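Transcription regulator PadR N-terminal domain-containing protein (Streptococcus mutans, PDB 3L7W) probably binds DNA as a dimeric transcriptional regulator of the PadR family, through a winged helix-turn-helix domain. Local coordinates at residues L9-S19 / H80-W88. Residues are numbered along the deposited sequence; the frame is centred on the assembly and turned at random.
Sequences LIEYLILAIVS and HLVYLTKEW
Tyr12 and Leu81 interlock as reciprocal knobs-into-holes where segments 9-19 and 80-88 of helices 7-20 and 75-100 cross at -127°, their axes 9.7 Å apart. A trans first torsion (chi1 178°, CG opposite N) carries the Tyr12 ring into a hole formed by Leu81, Leu84, Thr85 and Trp88. Its CD1 lies 3.5 Å from CB of Leu84, while CE2 comes over a face of the Trp88 indole, 3.4 Å from CG. The Tyr12 ring and the five-membered ring of Trp88 pair obliquely, inclined at 41°. In return, Leu81 enters between Tyr12, Leu15, Ala16 and Ser19, splitting its branches: CD1 sits 3.8 Å from Tyr12 CE1, and CD2 touches Ser19 CB at 3.5 Å. Leu9 extends the apolar seam over Trp88, and Leu15 CD2 packs against both Leu84 CD1 and CD2 of the His80 ring.

Polar groups border the seam. Within its own helix, Thr85 OG1, at the edge of the Tyr12 ring, donates to Leu81 O (2.7 Å), which the Thr85 backbone N approaches from the opposite face. A water bridges Glu11 OE1 and His80 NE2, 2.6 Å from each; Glu11 also forms a salt bridge with Lys49. Trp88 NE1 is hydrogen-bonded to Asp96 of the second subunit, whose Val99 packs on Tyr12. The contact thus joins the first helix of the PadR-type winged helix-turn-helix domain to the long C-terminal helix of the dimer interface.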
loop_
_atom_site.group_PDB
_atom_site.type_symbol
_atom_site.label_atom_id
_atom_site.label_comp_id
_atom_site.label_asym_id
_atom_site.label_seq_id
_atom_site.Cartn_x
_atom_site.Cartn_y
_atom_site.Cartn_z
ATOM N N LEU A 9 2.532 0.588 7.017
ATOM C CA LEU A 9 1.582 -0.506 6.856
ATOM C C LEU A 9 2.024 -1.691 7.716
ATOM O O LEU A 9 1.196 -2.405 8.266
ATOM C CB LEU A 9 1.485 -0.914 5.389
ATOM C CG LEU A 9 0.091 -0.966 4.788
ATOM C CD1 LEU A 9 0.137 -1.555 3.368
ATOM C CD2 LEU A 9 -0.846 -1.754 5.676
ATOM N N ILE A 10 3.337 -1.892 7.824
ATOM C CA ILE A 10 3.888 -2.937 8.689
ATOM C C ILE A 10 3.431 -2.717 10.126
ATOM O O ILE A 10 3.096 -3.666 10.838
ATOM C CB ILE A 10 5.422 -2.920 8.672
ATOM C CG1 ILE A 10 5.950 -3.183 7.252
ATOM C CG2 ILE A 10 5.997 -3.938 9.676
ATOM C CD1 ILE A 10 6.036 -4.628 6.904
ATOM N N GLU A 11 3.434 -1.457 10.550
ATOM C CA GLU A 11 3.010 -1.102 11.899
ATOM C C GLU A 11 1.564 -1.508 12.064
ATOM O O GLU A 11 1.207 -2.186 13.019
ATOM C CB GLU A 11 3.180 0.398 12.152
ATOM C CG GLU A 11 4.635 0.804 12.338
ATOM C CD GLU A 11 4.832 2.300 12.449
ATOM O OE1 GLU A 11 3.833 3.031 12.541
ATOM O OE2 GLU A 11 5.987 2.748 12.443
ATOM N N TYR A 12 0.739 -1.092 11.112
ATOM C CA TYR A 12 -0.648 -1.518 11.067
ATOM C C TYR A 12 -0.720 -3.027 11.252
ATOM O O TYR A 12 -1.407 -3.521 12.137
ATOM C CB TYR A 12 -1.284 -1.088 9.743
ATOM C CG TYR A 12 -2.715 -1.510 9.552
ATOM C CD1 TYR A 12 -3.630 -1.417 10.584
ATOM C CD2 TYR A 12 -3.156 -1.982 8.324
ATOM C CE1 TYR A 12 -4.933 -1.797 10.407
ATOM C CE2 TYR A 12 -4.455 -2.366 8.132
ATOM C CZ TYR A 12 -5.342 -2.269 9.177
ATOM O OH TYR A 12 -6.642 -2.641 8.994
ATOM N N LEU A 13 0.020 -3.767 10.441
ATOM C CA LEU A 13 -0.035 -5.226 10.522
ATOM C C LEU A 13 0.379 -5.721 11.902
ATOM O O LEU A 13 -0.265 -6.582 12.476
ATOM C CB LEU A 13 0.841 -5.864 9.440
ATOM C CG LEU A 13 0.275 -5.645 8.020
ATOM C CD1 LEU A 13 1.290 -6.051 6.987
ATOM C CD2 LEU A 13 -1.005 -6.427 7.824
ATOM N N ILE A 14 1.475 -5.188 12.423
ATOM C CA ILE A 14 1.958 -5.629 13.719
ATOM C C ILE A 14 0.888 -5.410 14.774
ATOM O O ILE A 14 0.505 -6.333 15.483
ATOM C CB ILE A 14 3.207 -4.861 14.145
ATOM C CG1 ILE A 14 4.405 -5.294 13.292
ATOM C CG2 ILE A 14 3.477 -5.106 15.612
ATOM C CD1 ILE A 14 5.584 -4.376 13.399
ATOM N N LEU A 15 0.404 -4.179 14.873
ATOM C CA LEU A 15 -0.626 -3.879 15.857
ATOM C C LEU A 15 -1.842 -4.761 15.640
ATOM O O LEU A 15 -2.432 -5.258 16.595
ATOM C CB LEU A 15 -1.015 -2.411 15.780
ATOM C CG LEU A 15 -0.377 -1.480 16.811
ATOM C CD1 LEU A 15 0.972 -1.985 17.281
ATOM C CD2 LEU A 15 -0.300 -0.056 16.290
ATOM N N ALA A 16 -2.212 -4.977 14.378
ATOM C CA ALA A 16 -3.398 -5.765 14.093
ATOM C C ALA A 16 -3.171 -7.182 14.570
ATOM O O ALA A 16 -4.056 -7.783 15.181
ATOM C CB ALA A 16 -3.746 -5.745 12.607
ATOM N N ILE A 17 -1.980 -7.704 14.293
ATOM C CA ILE A 17 -1.651 -9.080 14.649
ATOM C C ILE A 17 -1.640 -9.220 16.164
ATOM O O ILE A 17 -2.229 -10.141 16.726
ATOM C CB ILE A 17 -0.286 -9.478 14.099
ATOM C CG1 ILE A 17 -0.344 -9.580 12.567
ATOM C CG2 ILE A 17 0.153 -10.800 14.675
ATOM C CD1 ILE A 17 1.000 -9.745 11.932
ATOM N N VAL A 18 -0.980 -8.275 16.819
ATOM C CA VAL A 18 -0.844 -8.317 18.251
ATOM C C VAL A 18 -2.202 -8.138 18.906
ATOM O O VAL A 18 -2.413 -8.608 20.015
ATOM C CB VAL A 18 0.155 -7.268 18.734
ATOM C CG1 VAL A 18 0.238 -7.268 20.272
ATOM C CG2 VAL A 18 1.519 -7.570 18.123
ATOM N N SER A 19 -3.132 -7.489 18.212
ATOM C CA SER A 19 -4.455 -7.283 18.795
ATOM C C SER A 19 -5.203 -8.600 18.941
ATOM O O SER A 19 -6.044 -8.730 19.820
ATOM C CB SER A 19 -5.300 -6.312 17.973
ATOM O OG SER A 19 -5.889 -6.981 16.879
ATOM N N HIS A 80 -4.893 3.416 18.612
ATOM C CA HIS A 80 -4.082 3.705 17.447
ATOM C C HIS A 80 -4.396 2.752 16.297
ATOM O O HIS A 80 -4.429 3.160 15.128
ATOM C CB HIS A 80 -2.611 3.609 17.797
ATOM C CG HIS A 80 -1.712 4.135 16.728
ATOM N ND1 HIS A 80 -1.930 5.346 16.112
ATOM C CD2 HIS A 80 -0.587 3.625 16.176
ATOM C CE1 HIS A 80 -0.980 5.557 15.219
ATOM N NE2 HIS A 80 -0.153 4.527 15.238
ATOM N N LEU A 81 -4.617 1.485 16.633
ATOM C CA LEU A 81 -4.927 0.479 15.634
ATOM C C LEU A 81 -6.213 0.836 14.880
ATOM O O LEU A 81 -6.320 0.595 13.675
ATOM C CB LEU A 81 -5.043 -0.903 16.272
ATOM C CG LEU A 81 -5.577 -2.011 15.360
ATOM C CD1 LEU A 81 -4.658 -2.190 14.152
ATOM C CD2 LEU A 81 -5.724 -3.318 16.129
ATOM N N VAL A 82 -7.174 1.417 15.597
ATOM C CA VAL A 82 -8.450 1.844 15.013
ATOM C C VAL A 82 -8.196 2.902 13.969
ATOM O O VAL A 82 -8.758 2.866 12.869
ATOM C CB VAL A 82 -9.380 2.464 16.075
ATOM C CG1 VAL A 82 -10.438 3.343 15.415
ATOM C CG2 VAL A 82 -10.011 1.379 16.925
ATOM N N TYR A 83 -7.350 3.855 14.331
ATOM C CA TYR A 83 -6.942 4.893 13.411
ATOM C C TYR A 83 -6.284 4.284 12.154
ATOM O O TYR A 83 -6.683 4.591 11.026
ATOM C CB TYR A 83 -6.000 5.877 14.108
ATOM C CG TYR A 83 -5.362 6.836 13.148
ATOM C CD1 TYR A 83 -6.086 7.894 12.620
ATOM C CD2 TYR A 83 -4.049 6.658 12.731
ATOM C CE1 TYR A 83 -5.512 8.763 11.709
ATOM C CE2 TYR A 83 -3.464 7.523 11.836
ATOM C CZ TYR A 83 -4.204 8.574 11.322
ATOM O OH TYR A 83 -3.625 9.438 10.418
ATOM N N LEU A 84 -5.300 3.411 12.352
ATOM C CA LEU A 84 -4.597 2.755 11.233
ATOM C C LEU A 84 -5.536 1.928 10.375
ATOM O O LEU A 84 -5.421 1.922 9.161
ATOM C CB LEU A 84 -3.473 1.851 11.733
ATOM C CG LEU A 84 -2.360 2.555 12.505
ATOM C CD1 LEU A 84 -1.368 1.530 13.040
ATOM C CD2 LEU A 84 -1.686 3.569 11.608
ATOM N N THR A 85 -6.470 1.230 11.010
ATOM C CA THR A 85 -7.460 0.464 10.275
ATOM C C THR A 85 -8.288 1.409 9.423
ATOM O O THR A 85 -8.476 1.185 8.231
ATOM C CB THR A 85 -8.383 -0.290 11.226
ATOM O OG1 THR A 85 -7.591 -1.182 12.009
ATOM C CG2 THR A 85 -9.411 -1.091 10.444
ATOM N N LYS A 86 -8.768 2.471 10.055
ATOM C CA LYS A 86 -9.551 3.499 9.399
ATOM C C LYS A 86 -8.795 4.086 8.198
ATOM O O LYS A 86 -9.335 4.175 7.094
ATOM C CB LYS A 86 -9.882 4.607 10.398
ATOM C CG LYS A 86 -10.635 5.785 9.804
ATOM C CD LYS A 86 -10.575 6.997 10.726
ATOM C CE LYS A 86 -11.182 6.693 12.077
ATOM N NZ LYS A 86 -11.334 7.944 12.863
ATOM N N GLU A 87 -7.549 4.485 8.421
ATOM C CA GLU A 87 -6.732 5.052 7.368
ATOM C C GLU A 87 -6.485 4.033 6.263
ATOM O O GLU A 87 -6.361 4.382 5.089
ATOM C CB GLU A 87 -5.406 5.554 7.939
ATOM C CG GLU A 87 -5.517 6.962 8.502
ATOM C CD GLU A 87 -6.224 7.914 7.545
ATOM O OE1 GLU A 87 -5.713 8.141 6.417
ATOM O OE2 GLU A 87 -7.292 8.437 7.920
ATOM N N TRP A 88 -6.406 2.767 6.648
ATOM C CA TRP A 88 -6.220 1.712 5.673
ATOM C C TRP A 88 -7.471 1.600 4.832
ATOM O O TRP A 88 -7.402 1.432 3.610
ATOM C CB TRP A 88 -5.918 0.394 6.370
ATOM C CG TRP A 88 -5.961 -0.783 5.467
ATOM C CD1 TRP A 88 -6.796 -1.862 5.564
ATOM C CD2 TRP A 88 -5.127 -1.018 4.321
ATOM N NE1 TRP A 88 -6.530 -2.751 4.553
ATOM C CE2 TRP A 88 -5.519 -2.255 3.773
ATOM C CE3 TRP A 88 -4.103 -0.294 3.702
ATOM C CZ2 TRP A 88 -4.912 -2.796 2.633
ATOM C CZ3 TRP A 88 -3.494 -0.835 2.557
ATOM C CH2 TRP A 88 -3.906 -2.073 2.041
HETATM O O HOH W 1 2.188 4.099 14.241
#